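Side-chain contacts in oxidoreductase, short chain dehydrogenase/reductase family protein (Bifidobacterium adolescentis L2-32, PDB 6OW4), which acts as an NADH-dependent 20beta-hydroxysteroid dehydrogenase of the short-chain dehydrogenase/reductase family: residues R212-A215 with A216-K220; Q138-T141 with E142-T146. One frame throughout, in Å; residues are numbered along the deposited sequence.

Contact 1 (R212-A215 with A216-K220); sequences RYLA and AALAK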
loop_
_atom_site.group_PDB
_atom_site.type_symbol
_atom_site.label_atom_id
_atom_site.label_comp_id
_atom_site.label_asym_id
_atom_site.label_seq_id
_atom_site.Cartn_x
_atom_site.Cartn_y
_atom_site.Cartn_z
ATOM N N ARG F 212 3.318 -8.935 -10.075
ATOM C CA ARG F 212 2.985 -9.568 -8.771
ATOM C C ARG F 212 2.371 -10.953 -9.012
ATOM O O ARG F 212 2.744 -11.890 -8.279
ATOM C CB ARG F 212 2.061 -8.664 -7.946
ATOM C CG ARG F 212 2.812 -7.608 -7.149
ATOM C CD ARG F 212 1.938 -6.542 -6.514
ATOM N NE ARG F 212 1.008 -7.044 -5.509
ATOM C CZ ARG F 212 1.334 -7.444 -4.279
ATOM N NH1 ARG F 212 2.593 -7.445 -3.872
ATOM N NH2 ARG F 212 0.388 -7.866 -3.459
ATOM N N TYR F 213 1.482 -11.090 -10.001
ATOM C CA TYR F 213 0.821 -12.384 -10.312
ATOM C C TYR F 213 1.860 -13.385 -10.828
ATOM O O TYR F 213 1.857 -14.537 -10.350
ATOM C CB TYR F 213 -0.313 -12.262 -11.335
ATOM C CG TYR F 213 -0.887 -13.611 -11.682
ATOM C CD1 TYR F 213 -1.879 -14.188 -10.904
ATOM C CD2 TYR F 213 -0.368 -14.358 -12.729
ATOM C CE1 TYR F 213 -2.374 -15.450 -11.187
ATOM C CE2 TYR F 213 -0.852 -15.622 -13.024
ATOM C CZ TYR F 213 -1.859 -16.170 -12.250
ATOM O OH TYR F 213 -2.335 -17.416 -12.535
ATOM N N LEU F 214 2.697 -12.970 -11.786
ATOM C CA LEU F 214 3.718 -13.844 -12.426
ATOM C C LEU F 214 4.690 -14.355 -11.355
ATOM O O LEU F 214 5.056 -15.544 -11.420
ATOM C CB LEU F 214 4.451 -13.072 -13.529
ATOM C CG LEU F 214 3.622 -12.709 -14.761
ATOM C CD1 LEU F 214 4.475 -11.972 -15.781
ATOM C CD2 LEU F 214 2.992 -13.940 -15.395
ATOM N N ALA F 215 5.070 -13.497 -10.402
ATOM C CA ALA F 215 5.946 -13.830 -9.252
ATOM C C ALA F 215 5.357 -15.015 -8.474
ATOM O O ALA F 215 6.108 -15.962 -8.180
ATOM C CB ALA F 215 6.124 -12.623 -8.365
ATOM N N ALA F 216 4.056 -14.963 -8.170
ATOM C CA ALA F 216 3.304 -16.017 -7.447
ATOM C C ALA F 216 3.204 -17.284 -8.305
ATOM O O ALA F 216 3.386 -18.388 -7.758
ATOM C CB ALA F 216 1.931 -15.508 -7.078
ATOM N N ALA F 217 2.922 -17.123 -9.601
ATOM C CA ALA F 217 2.609 -18.221 -10.546
ATOM C C ALA F 217 3.887 -18.940 -10.994
ATOM O O ALA F 217 3.824 -20.168 -11.180
ATOM C CB ALA F 217 1.846 -17.675 -11.727
ATOM N N LEU F 218 4.998 -18.213 -11.159
ATOM C CA LEU F 218 6.247 -18.740 -11.776
ATOM C C LEU F 218 7.370 -18.909 -10.742
ATOM O O LEU F 218 8.523 -19.112 -11.177
ATOM C CB LEU F 218 6.682 -17.791 -12.897
ATOM C CG LEU F 218 5.634 -17.513 -13.971
ATOM C CD1 LEU F 218 6.204 -16.598 -15.040
ATOM C CD2 LEU F 218 5.126 -18.805 -14.592
ATOM N N ALA F 219 7.062 -18.860 -9.438
ATOM C CA ALA F 219 8.035 -19.098 -8.343
ATOM C C ALA F 219 8.533 -20.547 -8.415
ATOM O O ALA F 219 9.754 -20.759 -8.310
ATOM C CB ALA F 219 7.414 -18.800 -6.998
ATOM N N LYS F 220 7.609 -21.493 -8.617
ATOM C CA LYS F 220 7.871 -22.951 -8.779
ATOM C C LYS F 220 8.825 -23.213 -9.954
ATOM O O LYS F 220 9.415 -24.308 -9.986
ATOM C CB LYS F 220 6.554 -23.695 -9.029
ATOM C CG LYS F 220 5.886 -23.372 -10.360
ATOM C CD LYS F 220 4.500 -23.949 -10.520
ATOM C CE LYS F 220 3.923 -23.656 -11.888
ATOM N NZ LYS F 220 2.783 -24.544 -12.211
#

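Contact 2 (Q138-T141 with E142-T146); sequences QDAT and EEVWT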
loop_
_atom_site.group_PDB
_atom_site.type_symbol
_atom_site.label_atom_id
_atom_site.label_comp_id
_atom_site.label_asym_id
_atom_site.label_seq_id
_atom_site.Cartn_x
_atom_site.Cartn_y
_atom_site.Cartn_z
ATOM N N GLN F 138 -8.357 13.920 -18.089
ATOM C CA GLN F 138 -9.725 13.430 -17.759
ATOM C C GLN F 138 -10.516 13.207 -19.056
ATOM O O GLN F 138 -11.365 12.293 -19.072
ATOM C CB GLN F 138 -10.450 14.387 -16.804
ATOM C CG GLN F 138 -10.748 15.768 -17.377
ATOM C CD GLN F 138 -9.621 16.754 -17.191
ATOM O OE1 GLN F 138 -8.501 16.397 -16.830
ATOM N NE2 GLN F 138 -9.909 18.019 -17.447
ATOM N N ASP F 139 -10.224 13.997 -20.098
ATOM C CA ASP F 139 -10.885 13.942 -21.431
ATOM C C ASP F 139 -9.998 13.194 -22.434
ATOM O O ASP F 139 -10.011 13.569 -23.622
ATOM C CB ASP F 139 -11.198 15.353 -21.932
ATOM C CG ASP F 139 -12.206 16.078 -21.065
ATOM O OD1 ASP F 139 -13.257 15.475 -20.774
ATOM O OD2 ASP F 139 -11.928 17.232 -20.681
ATOM N N ALA F 140 -9.267 12.171 -21.983
ATOM C CA ALA F 140 -8.474 11.269 -22.851
ATOM C C ALA F 140 -9.432 10.558 -23.813
ATOM O O ALA F 140 -10.342 9.853 -23.330
ATOM C CB ALA F 140 -7.690 10.286 -22.014
ATOM N N THR F 141 -9.248 10.761 -25.121
ATOM C CA THR F 141 -10.110 10.206 -26.198
ATOM C C THR F 141 -9.882 8.693 -26.299
ATOM O O THR F 141 -8.909 8.197 -25.695
ATOM C CB THR F 141 -9.849 10.905 -27.539
ATOM O OG1 THR F 141 -8.484 10.688 -27.903
ATOM C CG2 THR F 141 -10.133 12.391 -27.494
ATOM N N GLU F 142 -10.756 7.996 -27.031
ATOM C CA GLU F 142 -10.662 6.535 -27.295
ATOM C C GLU F 142 -9.293 6.216 -27.905
ATOM O O GLU F 142 -8.688 5.211 -27.494
ATOM C CB GLU F 142 -11.795 6.092 -28.221
ATOM C CG GLU F 142 -13.149 6.041 -27.536
ATOM C CD GLU F 142 -13.317 4.910 -26.533
ATOM O OE1 GLU F 142 -12.628 3.878 -26.674
ATOM O OE2 GLU F 142 -14.142 5.064 -25.613
ATOM N N GLU F 143 -8.825 7.053 -28.837
ATOM C CA GLU F 143 -7.515 6.903 -29.527
ATOM C C GLU F 143 -6.386 7.020 -28.493
ATOM O O GLU F 143 -5.513 6.133 -28.468
ATOM C CB GLU F 143 -7.360 7.951 -30.632
ATOM C CG GLU F 143 -8.208 7.683 -31.866
ATOM C CD GLU F 143 -9.679 8.072 -31.780
ATOM O OE1 GLU F 143 -10.053 8.810 -30.838
ATOM O OE2 GLU F 143 -10.452 7.635 -32.660
ATOM N N VAL F 144 -6.420 8.068 -27.664
ATOM C CA VAL F 144 -5.379 8.365 -26.632
ATOM C C VAL F 144 -5.370 7.242 -25.586
ATOM O O VAL F 144 -4.264 6.847 -25.164
ATOM C CB VAL F 144 -5.602 9.743 -25.978
ATOM C CG1 VAL F 144 -4.690 9.956 -24.778
ATOM C CG2 VAL F 144 -5.429 10.875 -26.977
ATOM N N TRP F 145 -6.549 6.763 -25.173
ATOM C CA TRP F 145 -6.699 5.687 -24.157
ATOM C C TRP F 145 -6.139 4.372 -24.712
ATOM O O TRP F 145 -5.185 3.847 -24.116
ATOM C CB TRP F 145 -8.157 5.529 -23.709
ATOM C CG TRP F 145 -8.315 4.504 -22.628
ATOM C CD1 TRP F 145 -8.597 3.179 -22.787
ATOM C CD2 TRP F 145 -8.142 4.711 -21.214
ATOM N NE1 TRP F 145 -8.631 2.552 -21.570
ATOM C CE2 TRP F 145 -8.356 3.465 -20.587
ATOM C CE3 TRP F 145 -7.840 5.822 -20.418
ATOM C CZ2 TRP F 145 -8.278 3.306 -19.204
ATOM C CZ3 TRP F 145 -7.764 5.663 -19.051
ATOM C CH2 TRP F 145 -7.983 4.420 -18.455
ATOM N N THR F 146 -6.702 3.881 -25.821
ATOM C CA THR F 146 -6.407 2.542 -26.404
ATOM C C THR F 146 -4.949 2.485 -26.876
ATOM O O THR F 146 -4.327 1.417 -26.719
ATOM C CB THR F 146 -7.396 2.191 -27.522
ATOM O OG1 THR F 146 -7.368 3.219 -28.514
ATOM C CG2 THR F 146 -8.810 2.016 -27.012
#

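Contact 1 (R212-A215 with A216-K220)
Y213 sets its ring beside the methyl of A217, one helical turn further on, with CE2 3.6 Å from A217 CB. The methyl meets the ring obliquely, at the CD2-CE2-CZ side. The torsion accounts for this: CG lies anti to the backbone N (chi1 176°), which carries the ring along the helix in the direction of A217. Two neighbouring backbone bonds tie the same turn together. A217 N donates to Y213 O at 2.9 Å, and L218 N donates to L214 O at 2.7 Å.

These two bonds, the Y213-A217 contact and the buried leucines make up the tight part of the contact. The helical conformation ends at L218. Beside it lies L214: the two leucines run side by side, pointing the same way, with L214 CD2 4.2 Å from L218 CD1. Both rest on H164 of helix 142-170, while strand 223-230 receives L214 on S225 and L218 on I223. A turn earlier, the bond from A216 N to R212 O is weak, 3.3 Å long, although A216 itself is buried against P194 of the second subunit and V293 of the third. The looser, more open side comes after L218, at partly exposed A219.

R212 turns away from the following turn and spends its guanidinium on others: NE on E209 in a salt bridge, NH2 on H185 O of the second subunit and S292 O of the third. The chemistry therefore divides by face. L214, L218 and A215 pack on strand 223-230, the two leucines also on helix 142-170, whereas A216, A217 and A219 face neighbouring subunits and the guanidinium links its own chain, through E209, to the second and third subunits.

Contact 2 (Q138-T141 with E142-T146)
The N-terminus of helix 142-170 is capped here by T141, the N-cap residue, whose hydroxyl oxygen accepts from V144 N. The bond is weak, 3.3 Å from OG1 to N, though fairly straight at 162°. OG1 reaches it from the crowded position between backbone N and carbonyl carbon (chi1 61°), and the same atom lies 3.2 Å from V144 CG2, the two side chains crossing obliquely. T141 O takes the first regular helical bond, from W145 N at 2.8 Å. Just before the cap, A140 CB meets V144 CG1 at 4.1 Å, an apolar contact between the incoming loop and the first turn. The next carbonyl, E142 O, is gripped from opposite faces of its plane by T146 N and by T146 OG1, the latter at 2.6 Å.

The polar ends of E142 and W145 reach the second subunit: E142 forms salt bridges with its R161 and R158, and W145 NE1 bonds to its N154. A carboxylate in the first turn should also interact favourably with the helix dipole, so the capping hydroxyl and E142 probably stabilise this helix start, while E142 and W145 tie it to the neighbouring chain.

In the fold
Contact 2 begins helix 142-170 and contact 1 ends helix 198-217, two helices of the Rossmann-type fold. Within one chain their centres are 32 Å apart and their nearest atoms about 19 Å, so they do not touch. Across the subunit interface they do meet: L218 of contact 1 packs on Q138 of the second subunit, and Q138 of contact 2 on A217 of that subunit. Contact 2 is the nearer to an NAD(+)-binding residue, with the W145 side chain about 8 Å from that of Y200 and about 11 Å from that of K204, and its V144 side chain is about 14 Å from the bound NAD, whereas contact 1 lies away from the cofactor-binding residues.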